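Local structure of CHAD domain protein (Streptomyces chartreusis, 6RN5) at residues R67-F76 with R285-V294. The protein probably binds inorganic polyphosphate through a basic, all-helical CHAD domain and also binds metal ions, copper among them. Numbering follows the deposited sequence.
With SO4 (sulfate ion), chain G; SO4 (sulfate ion), chain F; SO4 (sulfate ion), chain I.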
ATOM      1  N   ARG A  67      -3.080  -0.679 -35.974  1.00 33.23           N
ATOM      2  CA  ARG A  67      -3.972  -1.263 -34.986  1.00 34.97           C
ATOM      3  C   ARG A  67      -5.433  -1.152 -35.421  1.00 33.66           C
ATOM      4  O   ARG A  67      -6.260  -2.024 -35.144  1.00 30.51           O
ATOM      5  CB  ARG A  67      -3.883  -0.484 -33.672  1.00 37.81           C
ATOM      6  CG  ARG A  67      -2.679  -0.751 -32.833  1.00 42.55           C
ATOM      7  CD  ARG A  67      -2.981  -0.277 -31.417  1.00 42.09           C
ATOM      8  NE  ARG A  67      -3.362   1.137 -31.290  1.00 41.00           N
ATOM      9  CZ  ARG A  67      -2.575   2.066 -30.732  1.00 44.62           C
ATOM     10  NH1 ARG A  67      -2.981   3.306 -30.592  1.00 40.73           N
ATOM     11  NH2 ARG A  67      -1.349   1.750 -30.306  1.00 47.27           N
ATOM     12  N   ARG A  68      -5.785  -0.017 -36.014  1.00 30.75           N
ATOM     13  CA  ARG A  68      -7.155   0.089 -36.528  1.00 32.49           C
ATOM     14  C   ARG A  68      -7.468  -0.870 -37.669  1.00 31.76           C
ATOM     15  O   ARG A  68      -8.592  -1.327 -37.787  1.00 32.78           O
ATOM     16  CB  ARG A  68      -7.501   1.500 -36.952  1.00 28.41           C
ATOM     17  CG  ARG A  68      -7.700   2.402 -35.784  1.00 30.69           C
ATOM     18  CD  ARG A  68      -7.569   3.887 -36.155  1.00 31.44           C
ATOM     19  NE  ARG A  68      -8.160   4.665 -35.095  1.00 30.73           N
ATOM     20  CZ  ARG A  68      -7.558   4.987 -33.964  1.00 34.48           C
ATOM     21  NH1 ARG A  68      -6.315   4.619 -33.720  1.00 37.26           N
ATOM     22  NH2 ARG A  68      -8.206   5.707 -33.059  1.00 36.44           N
ATOM     23  N   ILE A  69      -6.507  -1.106 -38.545  1.00 29.36           N
ATOM     24  CA  ILE A  69      -6.751  -1.965 -39.678  1.00 29.96           C
ATOM     25  C   ILE A  69      -6.892  -3.404 -39.154  1.00 32.69           C
ATOM     26  O   ILE A  69      -7.818  -4.143 -39.527  1.00 30.51           O
ATOM     27  CB  ILE A  69      -5.604  -1.828 -40.672  1.00 28.81           C
ATOM     28  CG1 ILE A  69      -5.625  -0.428 -41.277  1.00 29.86           C
ATOM     29  CG2 ILE A  69      -5.705  -2.851 -41.760  1.00 28.35           C
ATOM     30  CD1 ILE A  69      -4.415  -0.106 -42.151  1.00 31.91           C
ATOM     31  N   SER A  70      -6.001  -3.761 -38.238  1.00 30.68           N
ATOM     32  CA  SER A  70      -5.971  -5.076 -37.694  1.00 35.44           C
ATOM     33  C   SER A  70      -7.289  -5.356 -36.954  1.00 33.83           C
ATOM     34  O   SER A  70      -7.904  -6.422 -37.125  1.00 28.87           O
ATOM     35  CB  SER A  70      -4.727  -5.227 -36.804  1.00 36.06           C
ATOM     36  OG  SER A  70      -4.526  -6.577 -36.520  1.00 46.47           O
ATOM     37  N   ALA A  71      -7.755  -4.382 -36.186  1.00 32.24           N
ATOM     38  CA  ALA A  71      -9.044  -4.503 -35.499  1.00 32.19           C
ATOM     39  C   ALA A  71     -10.212  -4.697 -36.462  1.00 30.84           C
ATOM     40  O   ALA A  71     -11.094  -5.541 -36.257  1.00 32.96           O
ATOM     41  CB  ALA A  71      -9.307  -3.276 -34.625  1.00 30.41           C
ATOM     42  N   THR A  72     -10.220  -3.889 -37.500  1.00 30.46           N
ATOM     43  CA  THR A  72     -11.283  -3.887 -38.483  1.00 31.05           C
ATOM     44  C   THR A  72     -11.370  -5.249 -39.175  1.00 30.75           C
ATOM     45  O   THR A  72     -12.462  -5.776 -39.385  1.00 31.54           O
ATOM     46  CB  THR A  72     -11.042  -2.774 -39.480  1.00 31.71           C
ATOM     47  OG1 THR A  72     -11.081  -1.526 -38.775  1.00 31.91           O
ATOM     48  CG2 THR A  72     -12.104  -2.736 -40.540  1.00 35.53           C
ATOM     49  N   LEU A  73     -10.214  -5.812 -39.494  1.00 31.29           N
ATOM     50  CA  LEU A  73     -10.140  -7.106 -40.150  1.00 35.70           C
ATOM     51  C   LEU A  73     -10.603  -8.219 -39.205  1.00 36.44           C
ATOM     52  O   LEU A  73     -10.849  -9.304 -39.642  1.00 39.29           O
ATOM     53  CB  LEU A  73      -8.725  -7.371 -40.676  1.00 35.34           C
ATOM     54  CG  LEU A  73      -8.487  -6.917 -42.132  1.00 35.02           C
ATOM     55  CD1 LEU A  73      -8.910  -5.497 -42.405  1.00 33.80           C
ATOM     56  CD2 LEU A  73      -7.029  -7.080 -42.505  1.00 37.53           C
ATOM     57  N   HIS A  74     -10.694  -7.943 -37.911  1.00 34.26           N
ATOM     58  CA  HIS A  74     -11.145  -8.938 -36.955  1.00 34.65           C
ATOM     59  C   HIS A  74     -12.646  -8.812 -36.871  1.00 33.91           C
ATOM     60  O   HIS A  74     -13.343  -9.753 -37.169  1.00 33.94           O
ATOM     61  CB  HIS A  74     -10.499  -8.709 -35.564  1.00 34.30           C
ATOM     62  CG  HIS A  74     -10.863  -9.741 -34.558  1.00 35.13           C
ATOM     63  ND1 HIS A  74     -11.858  -9.562 -33.627  1.00 37.03           N
ATOM     64  CD2 HIS A  74     -10.383 -10.988 -34.358  1.00 42.44           C
ATOM     65  CE1 HIS A  74     -11.961 -10.641 -32.880  1.00 37.68           C
ATOM     66  NE2 HIS A  74     -11.072 -11.522 -33.298  1.00 39.70           N
ATOM     67  N   THR A  75     -13.115  -7.636 -36.440  1.00 33.85           N
ATOM     68  CA  THR A  75     -14.536  -7.365 -36.173  1.00 34.00           C
ATOM     69  C   THR A  75     -15.416  -7.640 -37.398  1.00 34.85           C
ATOM     70  O   THR A  75     -16.561  -8.116 -37.258  1.00 31.81           O
ATOM     71  CB  THR A  75     -14.723  -5.899 -35.712  1.00 33.19           C
ATOM     72  OG1 THR A  75     -13.952  -5.670 -34.532  1.00 31.56           O
ATOM     73  CG2 THR A  75     -16.165  -5.592 -35.416  1.00 33.77           C
ATOM     74  N   PHE A  76     -14.888  -7.298 -38.584  1.00 32.91           N
ATOM     75  CA  PHE A  76     -15.661  -7.284 -39.834  1.00 32.55           C
ATOM     76  C   PHE A  76     -15.110  -8.295 -40.806  1.00 30.92           C
ATOM     77  O   PHE A  76     -15.282  -8.182 -42.023  1.00 31.35           O
ATOM     78  CB  PHE A  76     -15.670  -5.874 -40.472  1.00 33.94           C
ATOM     79  CG  PHE A  76     -16.203  -4.781 -39.560  1.00 33.38           C
ATOM     80  CD1 PHE A  76     -17.576  -4.537 -39.450  1.00 36.85           C
ATOM     81  CD2 PHE A  76     -15.331  -3.966 -38.831  1.00 36.51           C
ATOM     82  CE1 PHE A  76     -18.053  -3.506 -38.619  1.00 38.10           C
ATOM     83  CE2 PHE A  76     -15.808  -2.944 -37.994  1.00 34.23           C
ATOM     84  CZ  PHE A  76     -17.159  -2.720 -37.881  1.00 33.67           C
ATOM     85  N   ARG A 285     -10.907  -1.776 -26.906  1.00 31.21           N
ATOM     86  CA  ARG A 285     -10.310  -1.165 -28.074  1.00 34.42           C
ATOM     87  C   ARG A 285     -10.937  -1.618 -29.391  1.00 32.82           C
ATOM     88  O   ARG A 285     -11.220  -0.792 -30.273  1.00 28.67           O
ATOM     89  CB  ARG A 285      -8.807  -1.374 -28.072  1.00 37.96           C
ATOM     90  CG  ARG A 285      -8.154  -0.190 -28.746  1.00 46.02           C
ATOM     91  CD  ARG A 285      -6.689  -0.088 -28.490  1.00 50.06           C
ATOM     92  NE  ARG A 285      -5.996  -1.313 -28.854  1.00 53.41           N
ATOM     93  CZ  ARG A 285      -4.704  -1.530 -28.588  1.00 55.33           C
ATOM     94  NH1 ARG A 285      -3.974  -0.577 -28.010  1.00 47.97           N
ATOM     95  NH2 ARG A 285      -4.137  -2.688 -28.914  1.00 54.03           N
ATOM     96  N   LEU A 286     -11.218  -2.927 -29.495  1.00 32.33           N
ATOM     97  CA  LEU A 286     -11.936  -3.472 -30.640  1.00 30.20           C
ATOM     98  C   LEU A 286     -13.257  -2.765 -30.827  1.00 29.28           C
ATOM     99  O   LEU A 286     -13.617  -2.425 -31.949  1.00 30.90           O
ATOM    100  CB  LEU A 286     -12.124  -4.999 -30.495  1.00 30.89           C
ATOM    101  CG  LEU A 286     -10.796  -5.761 -30.687  1.00 33.21           C
ATOM    102  CD1 LEU A 286     -10.861  -7.282 -30.366  1.00 34.62           C
ATOM    103  CD2 LEU A 286     -10.344  -5.575 -32.117  1.00 37.20           C
ATOM    104  N   HIS A 287     -13.967  -2.555 -29.722  1.00 30.27           N
ATOM    105  CA  HIS A 287     -15.274  -1.881 -29.725  1.00 35.71           C
ATOM    106  C   HIS A 287     -15.113  -0.401 -30.158  1.00 32.34           C
ATOM    107  O   HIS A 287     -15.853   0.093 -30.940  1.00 30.21           O
ATOM    108  CB  HIS A 287     -15.922  -2.020 -28.306  1.00 35.14           C
ATOM    109  CG  HIS A 287     -17.140  -1.181 -28.094  1.00 35.84           C
ATOM    110  ND1 HIS A 287     -18.270  -1.286 -28.882  1.00 38.65           N
ATOM    111  CD2 HIS A 287     -17.423  -0.245 -27.154  1.00 38.07           C
ATOM    112  CE1 HIS A 287     -19.189  -0.446 -28.437  1.00 36.74           C
ATOM    113  NE2 HIS A 287     -18.701   0.196 -27.387  1.00 39.59           N
ATOM    114  N   ARG A 288     -14.072   0.264 -29.711  1.00 36.14           N
ATOM    115  CA  ARG A 288     -13.913   1.678 -30.059  1.00 36.16           C
ATOM    116  C   ARG A 288     -13.723   1.841 -31.537  1.00 33.06           C
ATOM    117  O   ARG A 288     -14.358   2.676 -32.154  1.00 32.45           O
ATOM    118  CB  ARG A 288     -12.751   2.294 -29.278  1.00 41.19           C
ATOM    119  CG  ARG A 288     -13.173   2.798 -27.881  1.00 46.84           C
ATOM    120  CD  ARG A 288     -12.463   4.150 -27.625  1.00 50.73           C
ATOM    121  NE  ARG A 288     -11.054   3.855 -27.625  1.00 48.05           N
ATOM    122  CZ  ARG A 288     -10.096   4.325 -28.413  1.00 47.74           C
ATOM    123  NH1 ARG A 288     -10.279   5.300 -29.287  1.00 51.44           N
ATOM    124  NH2 ARG A 288      -8.882   3.826 -28.231  1.00 45.10           N
ATOM    125  N   TYR A 289     -12.928   0.957 -32.110  1.00 31.36           N
ATOM    126  CA  TYR A 289     -12.557   1.050 -33.510  1.00 31.97           C
ATOM    127  C   TYR A 289     -13.658   0.594 -34.415  1.00 31.59           C
ATOM    128  O   TYR A 289     -13.705   1.014 -35.555  1.00 29.62           O
ATOM    129  CB  TYR A 289     -11.296   0.223 -33.789  1.00 33.22           C
ATOM    130  CG  TYR A 289     -10.052   0.675 -33.067  1.00 34.31           C
ATOM    131  CD1 TYR A 289      -9.929   1.970 -32.558  1.00 34.90           C
ATOM    132  CD2 TYR A 289      -8.957  -0.176 -32.957  1.00 33.60           C
ATOM    133  CE1 TYR A 289      -8.758   2.384 -31.948  1.00 35.56           C
ATOM    134  CE2 TYR A 289      -7.801   0.227 -32.344  1.00 33.55           C
ATOM    135  CZ  TYR A 289      -7.689   1.504 -31.836  1.00 35.89           C
ATOM    136  OH  TYR A 289      -6.502   1.900 -31.186  1.00 37.23           O
ATOM    137  N   ALA A 290     -14.530  -0.274 -33.904  1.00 32.58           N
ATOM    138  CA  ALA A 290     -15.739  -0.670 -34.618  1.00 30.58           C
ATOM    139  C   ALA A 290     -16.725   0.501 -34.708  1.00 32.20           C
ATOM    140  O   ALA A 290     -17.307   0.751 -35.780  1.00 30.27           O
ATOM    141  CB  ALA A 290     -16.391  -1.896 -33.934  1.00 29.69           C
ATOM    142  N   ARG A 291     -16.957   1.181 -33.586  1.00 34.25           N
ATOM    143  CA  ARG A 291     -17.716   2.433 -33.602  1.00 38.28           C
ATOM    144  C   ARG A 291     -17.143   3.395 -34.654  1.00 37.80           C
ATOM    145  O   ARG A 291     -17.903   4.004 -35.385  1.00 37.29           O
ATOM    146  CB  ARG A 291     -17.734   3.106 -32.219  1.00 40.45           C
ATOM    147  CG  ARG A 291     -18.664   2.392 -31.239  1.00 49.53           C
ATOM    148  CD  ARG A 291     -18.601   2.940 -29.806  1.00 55.46           C
ATOM    149  NE  ARG A 291     -19.399   4.162 -29.587  1.00 62.45           N
ATOM    150  CZ  ARG A 291     -18.908   5.392 -29.378  1.00 65.87           C
ATOM    151  NH1 ARG A 291     -17.593   5.646 -29.335  1.00 69.79           N
ATOM    152  NH2 ARG A 291     -19.747   6.395 -29.201  1.00 68.42           N
ATOM    153  N   GLU A 292     -15.812   3.539 -34.721  1.00 36.90           N
ATOM    154  CA  GLU A 292     -15.178   4.368 -35.777  1.00 36.51           C
ATOM    155  C   GLU A 292     -15.542   3.868 -37.194  1.00 35.63           C
ATOM    156  O   GLU A 292     -15.910   4.648 -38.060  1.00 34.70           O
ATOM    157  CB  GLU A 292     -13.654   4.356 -35.640  1.00 37.00           C
ATOM    158  CG  GLU A 292     -13.114   5.096 -34.426  1.00 36.93           C
ATOM    159  CD  GLU A 292     -11.639   5.401 -34.546  1.00 36.35           C
ATOM    160  OE1 GLU A 292     -11.020   5.137 -35.612  1.00 37.89           O
ATOM    161  OE2 GLU A 292     -11.081   5.937 -33.568  1.00 38.09           O
ATOM    162  N   ALA A 293     -15.403   2.570 -37.441  1.00 32.65           N
ATOM    163  CA  ALA A 293     -15.659   2.017 -38.764  1.00 34.76           C
ATOM    164  C   ALA A 293     -17.087   2.265 -39.279  1.00 36.96           C
ATOM    165  O   ALA A 293     -17.334   2.501 -40.487  1.00 35.61           O
ATOM    166  CB  ALA A 293     -15.354   0.512 -38.736  1.00 36.09           C
ATOM    167  N   VAL A 294     -18.015   2.183 -38.328  1.00 39.13           N
ATOM    168  CA  VAL A 294     -19.450   2.313 -38.529  1.00 41.67           C
ATOM    169  C   VAL A 294     -19.814   3.749 -38.827  1.00 45.37           C
ATOM    170  O   VAL A 294     -20.721   3.997 -39.583  1.00 41.81           O
ATOM    171  CB  VAL A 294     -20.204   1.800 -37.277  1.00 42.15           C
ATOM    172  CG1 VAL A 294     -21.566   2.408 -37.136  1.00 46.37           C
ATOM    173  CG2 VAL A 294     -20.297   0.275 -37.359  1.00 44.62           C
TER
HETATM  174  S   SO4 G 406      -6.176   5.236 -29.873  1.00 43.77           S
HETATM  175  O1  SO4 G 406      -5.320   4.920 -30.999  1.00 40.56           O
HETATM  176  O2  SO4 G 406      -7.107   6.297 -30.325  1.00 41.89           O
HETATM  177  O3  SO4 G 406      -5.398   5.727 -28.731  1.00 47.64           O
HETATM  178  O4  SO4 G 406      -6.842   3.980 -29.446  1.00 51.23           O
HETATM  179  S   SO4 F 405      -0.475  -1.686 -27.372  1.00 75.10           S
HETATM  180  O1  SO4 F 405      -0.502  -1.757 -28.865  1.00 79.86           O
HETATM  181  O2  SO4 F 405      -0.861  -0.335 -26.946  1.00 73.23           O
HETATM  182  O3  SO4 F 405      -1.413  -2.695 -26.736  1.00 71.84           O
HETATM  183  O4  SO4 F 405       0.935  -1.888 -26.972  1.00 76.92           O
HETATM  184  S   SO4 I 408       0.155   4.554 -28.355  1.00 49.95           S
HETATM  185  O1  SO4 I 408       0.632   3.504 -29.268  1.00 48.49           O
HETATM  186  O2  SO4 I 408      -1.040   5.230 -28.971  1.00 51.40           O
HETATM  187  O3  SO4 I 408       1.166   5.598 -28.192  1.00 46.68           O
HETATM  188  O4  SO4 I 408      -0.238   3.976 -27.085  1.00 43.98           O
HETATM  189  O   HOH W   1     -12.893  -3.271 -34.399  1.00 27.98           O
HETATM  190  O   HOH W   2     -13.000  -1.500 -36.576  1.00 27.93           O
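With CG anti to the carbonyl carbon (chi1 -73°) and the chain extended from there to NE, Arg68 runs across the ring of Tyr289 to reach Glu292 on the other helix. Its CG sits over the centre of the ring, 3.8 Å from the centroid, in a CH-pi contact, and farther out CE1 of Tyr289 lies over one face of the guanidinium. The grip on Glu292 is side-on: NE donates to OE1 and NH2 to OE2, each at 2.9 Å and on the syn side, while Tyr27 also binds OE1. NH1 and NH2 each also reach the sulfate between the helices, at O1 (2.9 Å) and O2, and NH1 bonds to Arg64 O. Tyr289 OH donates to O4 of that ion (2.7 Å) and accepts from Arg67 NE (3.2 Å), whose guanidinium is nearly coplanar with the ring. Arg67 NH1 shares O1, and the same guanidinium lies flat on that of Arg285, planes 11° apart, with sulfates at the edges of both. Were Arg68 replaced by alanine, Glu292 would probably keep Tyr27 but lose its salt-bridge partner, and one face of Tyr289 its cover. Behind this polar end, Ala71 CB packs against Leu286 CD2 (3.6 Å) where the helices cross at -86°; beyond, Phe76 CE2 meets Ala293 CB. Arginines from two helices converging on sulfates are consistent with the polyphosphate-binding basic surface of a helical CHAD domain.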